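Local atomic coordinates of UDP-N-acetylglucosamine 2-epimerase (PDB entry 3OT5), a protein that probably catalyses the reversible epimerisation at C2 that interconverts UDP-N-acetylglucosamine and UDP-N-acetylmannosamine. Residues K139-W151 / A170-L184. Sequence-based numbering, arbitrary orientation.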
loop_
_atom_site.group_PDB
_atom_site.type_symbol
_atom_site.label_atom_id
_atom_site.label_comp_id
_atom_site.label_asym_id
_atom_site.label_seq_id
_atom_site.Cartn_x
_atom_site.Cartn_y
_atom_site.Cartn_z
ATOM N N LYS A 139 -6.215 -16.460 21.237
ATOM C CA LYS A 139 -7.016 -15.275 20.931
ATOM C C LYS A 139 -7.376 -15.338 19.466
ATOM O O LYS A 139 -6.646 -15.921 18.655
ATOM C CB LYS A 139 -6.250 -13.970 21.137
ATOM C CG LYS A 139 -6.166 -13.342 22.509
ATOM C CD LYS A 139 -5.769 -14.258 23.600
ATOM C CE LYS A 139 -6.972 -14.858 24.285
ATOM N NZ LYS A 139 -7.673 -13.803 25.068
ATOM N N MET A 140 -8.481 -14.704 19.112
ATOM C CA MET A 140 -8.884 -14.687 17.739
ATOM C C MET A 140 -7.872 -13.836 16.959
ATOM O O MET A 140 -7.407 -12.794 17.439
ATOM C CB MET A 140 -10.294 -14.148 17.605
ATOM C CG MET A 140 -10.814 -14.248 16.209
ATOM S SD MET A 140 -12.514 -13.751 16.137
ATOM C CE MET A 140 -12.862 -13.991 14.388
ATOM N N LEU A 141 -7.510 -14.320 15.777
ATOM C CA LEU A 141 -6.543 -13.662 14.916
ATOM C C LEU A 141 -7.193 -13.186 13.631
ATOM O O LEU A 141 -7.801 -13.965 12.897
ATOM C CB LEU A 141 -5.396 -14.625 14.570
ATOM C CG LEU A 141 -4.268 -14.045 13.711
ATOM C CD1 LEU A 141 -3.661 -12.813 14.362
ATOM C CD2 LEU A 141 -3.189 -15.095 13.461
ATOM N N GLY A 142 -7.059 -11.896 13.367
ATOM C CA GLY A 142 -7.601 -11.302 12.164
ATOM C C GLY A 142 -6.418 -10.919 11.295
ATOM O O GLY A 142 -5.436 -10.346 11.790
ATOM N N HIS A 143 -6.516 -11.217 10.004
ATOM C CA HIS A 143 -5.426 -10.929 9.068
ATOM C C HIS A 143 -5.856 -9.894 8.040
ATOM O O HIS A 143 -6.693 -10.166 7.169
ATOM C CB HIS A 143 -4.976 -12.256 8.460
ATOM C CG HIS A 143 -3.725 -12.183 7.644
ATOM N ND1 HIS A 143 -3.448 -13.082 6.639
ATOM C CD2 HIS A 143 -2.709 -11.291 7.642
ATOM C CE1 HIS A 143 -2.283 -12.785 6.096
ATOM N NE2 HIS A 143 -1.820 -11.695 6.680
ATOM N N VAL A 144 -5.300 -8.687 8.177
ATOM C CA VAL A 144 -5.605 -7.579 7.282
ATOM C C VAL A 144 -4.713 -7.749 6.072
ATOM O O VAL A 144 -3.527 -7.946 6.230
ATOM C CB VAL A 144 -5.356 -6.222 7.948
ATOM C CG1 VAL A 144 -5.677 -5.101 6.985
ATOM C CG2 VAL A 144 -6.205 -6.096 9.226
ATOM N N GLU A 145 -5.292 -7.630 4.866
ATOM C CA GLU A 145 -4.579 -7.854 3.607
ATOM C C GLU A 145 -4.192 -9.336 3.566
ATOM O O GLU A 145 -3.010 -9.707 3.489
ATOM C CB GLU A 145 -3.367 -6.930 3.413
ATOM C CG GLU A 145 -2.662 -7.172 2.083
ATOM C CD GLU A 145 -1.485 -6.248 1.831
ATOM O OE1 GLU A 145 -0.343 -6.744 1.955
ATOM O OE2 GLU A 145 -1.689 -5.036 1.552
ATOM N N ALA A 146 -5.230 -10.170 3.586
ATOM C CA ALA A 146 -5.091 -11.611 3.615
ATOM C C ALA A 146 -5.173 -12.294 2.278
ATOM O O ALA A 146 -6.007 -11.946 1.432
ATOM C CB ALA A 146 -6.191 -12.205 4.534
ATOM N N GLY A 147 -4.300 -13.273 2.082
ATOM C CA GLY A 147 -4.358 -14.078 0.879
ATOM C C GLY A 147 -3.553 -13.808 -0.364
ATOM O O GLY A 147 -3.767 -14.497 -1.358
ATOM N N LEU A 148 -2.632 -12.842 -0.356
ATOM C CA LEU A 148 -1.811 -12.628 -1.557
ATOM C C LEU A 148 -0.875 -13.839 -1.668
ATOM O O LEU A 148 -0.421 -14.381 -0.648
ATOM C CB LEU A 148 -1.024 -11.313 -1.503
ATOM C CG LEU A 148 -1.864 -10.034 -1.426
ATOM C CD1 LEU A 148 -0.967 -8.834 -1.224
ATOM C CD2 LEU A 148 -2.749 -9.884 -2.697
ATOM N N ARG A 149 -0.629 -14.292 -2.888
ATOM C CA ARG A 149 0.216 -15.441 -3.102
ATOM C C ARG A 149 0.963 -15.398 -4.423
ATOM O O ARG A 149 0.431 -14.974 -5.437
ATOM C CB ARG A 149 -0.627 -16.737 -3.161
ATOM C CG ARG A 149 -1.422 -17.148 -1.961
ATOM C CD ARG A 149 -0.586 -17.687 -0.828
ATOM N NE ARG A 149 -1.435 -18.151 0.273
ATOM C CZ ARG A 149 -1.818 -17.403 1.306
ATOM N NH1 ARG A 149 -1.434 -16.135 1.419
ATOM N NH2 ARG A 149 -2.599 -17.923 2.237
ATOM N N THR A 150 2.206 -15.860 -4.377
ATOM C CA THR A 150 3.019 -16.053 -5.560
ATOM C C THR A 150 3.182 -17.574 -5.646
ATOM O O THR A 150 3.639 -18.094 -6.638
ATOM C CB THR A 150 4.399 -15.434 -5.437
ATOM O OG1 THR A 150 5.096 -16.059 -4.345
ATOM C CG2 THR A 150 4.297 -13.911 -5.209
ATOM N N TRP A 151 2.818 -18.279 -4.573
ATOM C CA TRP A 151 2.941 -19.740 -4.492
ATOM C C TRP A 151 4.414 -20.203 -4.567
ATOM O O TRP A 151 4.697 -21.400 -4.724
ATOM C CB TRP A 151 2.109 -20.436 -5.577
ATOM C CG TRP A 151 0.670 -19.959 -5.653
ATOM C CD1 TRP A 151 0.110 -19.175 -6.632
ATOM C CD2 TRP A 151 -0.363 -20.209 -4.705
ATOM N NE1 TRP A 151 -1.215 -18.948 -6.356
ATOM C CE2 TRP A 151 -1.531 -19.570 -5.178
ATOM C CE3 TRP A 151 -0.423 -20.923 -3.505
ATOM C CZ2 TRP A 151 -2.743 -19.622 -4.489
ATOM C CZ3 TRP A 151 -1.626 -20.971 -2.821
ATOM C CH2 TRP A 151 -2.770 -20.327 -3.317
ATOM N N ALA A 170 -4.802 -17.575 11.050
ATOM C CA ALA A 170 -5.910 -16.626 11.074
ATOM C C ALA A 170 -7.287 -17.274 11.215
ATOM O O ALA A 170 -7.576 -18.340 10.652
ATOM C CB ALA A 170 -5.878 -15.753 9.812
ATOM N N ASP A 171 -8.136 -16.588 11.969
ATOM C CA ASP A 171 -9.507 -16.995 12.175
ATOM C C ASP A 171 -10.398 -16.209 11.235
ATOM O O ASP A 171 -11.453 -16.661 10.873
ATOM C CB ASP A 171 -9.904 -16.706 13.607
ATOM C CG ASP A 171 -9.111 -17.513 14.578
ATOM O OD1 ASP A 171 -9.165 -18.755 14.482
ATOM O OD2 ASP A 171 -8.465 -16.913 15.446
ATOM N N ILE A 172 -9.953 -15.023 10.839
ATOM C CA ILE A 172 -10.725 -14.186 9.942
ATOM C C ILE A 172 -9.752 -13.480 8.992
ATOM O O ILE A 172 -8.692 -12.983 9.392
ATOM C CB ILE A 172 -11.690 -13.262 10.747
ATOM C CG1 ILE A 172 -12.566 -12.422 9.825
ATOM C CG2 ILE A 172 -10.926 -12.392 11.720
ATOM C CD1 ILE A 172 -13.721 -11.743 10.581
ATOM N N HIS A 173 -10.110 -13.494 7.714
ATOM C CA HIS A 173 -9.267 -12.963 6.672
ATOM C C HIS A 173 -9.942 -11.815 5.977
ATOM O O HIS A 173 -11.105 -11.913 5.566
ATOM C CB HIS A 173 -8.998 -14.068 5.651
ATOM C CG HIS A 173 -8.521 -15.342 6.263
ATOM N ND1 HIS A 173 -7.188 -15.681 6.343
ATOM C CD2 HIS A 173 -9.203 -16.355 6.847
ATOM C CE1 HIS A 173 -7.069 -16.857 6.934
ATOM N NE2 HIS A 173 -8.278 -17.284 7.260
ATOM N N PHE A 174 -9.201 -10.731 5.839
ATOM C CA PHE A 174 -9.699 -9.559 5.190
ATOM C C PHE A 174 -8.854 -9.452 3.926
ATOM O O PHE A 174 -7.744 -8.961 3.947
ATOM C CB PHE A 174 -9.564 -8.357 6.128
ATOM C CG PHE A 174 -10.108 -8.615 7.515
ATOM C CD1 PHE A 174 -11.469 -8.715 7.735
ATOM C CD2 PHE A 174 -9.246 -8.758 8.600
ATOM C CE1 PHE A 174 -11.970 -8.940 8.995
ATOM C CE2 PHE A 174 -9.734 -8.975 9.870
ATOM C CZ PHE A 174 -11.108 -9.081 10.072
ATOM N N SER A 175 -9.378 -9.990 2.830
ATOM C CA SER A 175 -8.669 -9.990 1.563
ATOM C C SER A 175 -8.848 -8.668 0.848
ATOM O O SER A 175 -9.900 -8.047 0.941
ATOM C CB SER A 175 -9.171 -11.124 0.670
ATOM O OG SER A 175 -8.926 -12.383 1.274
ATOM N N PRO A 176 -7.811 -8.223 0.146
ATOM C CA PRO A 176 -7.962 -6.973 -0.545
ATOM C C PRO A 176 -8.693 -7.159 -1.862
ATOM O O PRO A 176 -9.315 -6.219 -2.343
ATOM C CB PRO A 176 -6.518 -6.540 -0.791
ATOM C CG PRO A 176 -5.793 -7.811 -0.958
ATOM C CD PRO A 176 -6.454 -8.776 -0.006
ATOM N N THR A 177 -8.653 -8.365 -2.418
ATOM C CA THR A 177 -9.287 -8.621 -3.704
ATOM C C THR A 177 -9.963 -9.975 -3.779
ATOM O O THR A 177 -9.773 -10.845 -2.913
ATOM C CB THR A 177 -8.245 -8.594 -4.838
ATOM O OG1 THR A 177 -7.277 -9.628 -4.617
ATOM C CG2 THR A 177 -7.534 -7.242 -4.893
ATOM N N LYS A 178 -10.749 -10.145 -4.840
ATOM C CA LYS A 178 -11.455 -11.380 -5.076
ATOM C C LYS A 178 -10.416 -12.493 -5.227
ATOM O O LYS A 178 -10.600 -13.594 -4.690
ATOM C CB LYS A 178 -12.343 -11.275 -6.324
ATOM C CG LYS A 178 -13.220 -12.513 -6.563
ATOM C CD LYS A 178 -14.085 -12.378 -7.819
ATOM C CE LYS A 178 -14.937 -13.635 -8.056
ATOM N NZ LYS A 178 -15.833 -13.524 -9.270
ATOM N N GLN A 179 -9.323 -12.179 -5.934
ATOM C CA GLN A 179 -8.225 -13.121 -6.174
ATOM C C GLN A 179 -7.640 -13.645 -4.886
ATOM O O GLN A 179 -7.425 -14.830 -4.746
ATOM C CB GLN A 179 -7.107 -12.441 -6.963
ATOM C CG GLN A 179 -5.889 -13.331 -7.300
ATOM C CD GLN A 179 -6.245 -14.542 -8.153
ATOM O OE1 GLN A 179 -6.813 -15.522 -7.664
ATOM N NE2 GLN A 179 -5.849 -14.505 -9.423
ATOM N N ALA A 180 -7.349 -12.746 -3.955
ATOM C CA ALA A 180 -6.787 -13.141 -2.665
ATOM C C ALA A 180 -7.747 -14.073 -1.928
ATOM O O ALA A 180 -7.315 -14.985 -1.209
ATOM C CB ALA A 180 -6.480 -11.908 -1.816
ATOM N N LYS A 181 -9.045 -13.842 -2.099
ATOM C CA LYS A 181 -10.057 -14.678 -1.468
ATOM C C LYS A 181 -9.992 -16.068 -2.071
ATOM O O LYS A 181 -9.954 -17.056 -1.342
ATOM C CB LYS A 181 -11.464 -14.075 -1.598
ATOM C CG LYS A 181 -12.575 -14.959 -1.020
ATOM C CD LYS A 181 -13.877 -14.182 -0.828
ATOM C CE LYS A 181 -14.924 -14.989 -0.073
ATOM N NZ LYS A 181 -16.086 -14.132 0.326
ATOM N N GLU A 182 -9.978 -16.136 -3.400
ATOM C CA GLU A 182 -9.888 -17.410 -4.108
ATOM C C GLU A 182 -8.638 -18.193 -3.691
ATOM O O GLU A 182 -8.689 -19.404 -3.543
ATOM C CB GLU A 182 -9.911 -17.178 -5.614
ATOM C CG GLU A 182 -11.257 -16.674 -6.105
ATOM C CD GLU A 182 -11.237 -16.228 -7.544
ATOM O OE1 GLU A 182 -12.332 -16.131 -8.136
ATOM O OE2 GLU A 182 -10.136 -15.973 -8.085
ATOM N N ASN A 183 -7.514 -17.502 -3.535
ATOM C CA ASN A 183 -6.287 -18.157 -3.084
ATOM C C ASN A 183 -6.537 -18.855 -1.770
ATOM O O ASN A 183 -6.129 -19.997 -1.571
ATOM C CB ASN A 183 -5.156 -17.140 -2.900
ATOM C CG ASN A 183 -4.684 -16.552 -4.221
ATOM O OD1 ASN A 183 -4.952 -17.100 -5.280
ATOM N ND2 ASN A 183 -3.968 -15.454 -4.154
ATOM N N LEU A 184 -7.224 -18.163 -0.868
ATOM C CA LEU A 184 -7.520 -18.722 0.436
ATOM C C LEU A 184 -8.474 -19.898 0.299
ATOM O O LEU A 184 -8.312 -20.907 0.981
ATOM C CB LEU A 184 -8.051 -17.643 1.381
ATOM C CG LEU A 184 -6.981 -16.630 1.807
ATOM C CD1 LEU A 184 -7.604 -15.376 2.405
ATOM C CD2 LEU A 184 -5.969 -17.293 2.776
HETATM O O HOH W 1 -4.872 -15.120 5.529
#
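Ala170 sets its CB 3.9 Å from His143 CB, where helix 159-169 of the beta-alpha-beta unit gives way to strand 172-175, next to strand 140-144 in the parallel Rossmann-like sheet. Asp171 binds Leu141 through both backbone and side chain: its N joins Ile172 N in donating to Leu141 O, both in the carbonyl plane, while its OD2 takes Leu141 N through the anti lone pair at 2.8 Å. Ile172 CG2 meets the end of the extended Met140 chain, and Ile172 O receives His143 N. One water bridges His173 ND1 and His143 ND1, in the plane of both rings; His143 NE2 is held by Gly122 O. Phe174 N donates to His143 O, and its ring, swung beside the backbone N (chi1 -49°), brings CD2 to 4.1 Å from Val144 CG2. At the strand end, Ser175 OG donates to Ala146 O from above the carbonyl plane. Asn183 ND2 points almost straight at Gly147 O (3.0 Å), which lies in its amide plane, while Asn183 OD1 approaches the Trp151 ring edge at CZ2. Leu184 CD2 touches Arg149 NH2, whose guanidinium also pairs with Glu187. Parallel-strand pairing thus passes into side-chain bonds to the carbonyls of Ala146, from the strand end, and Gly147, from helix 178-186, holding the loop after strand 140-144 against both.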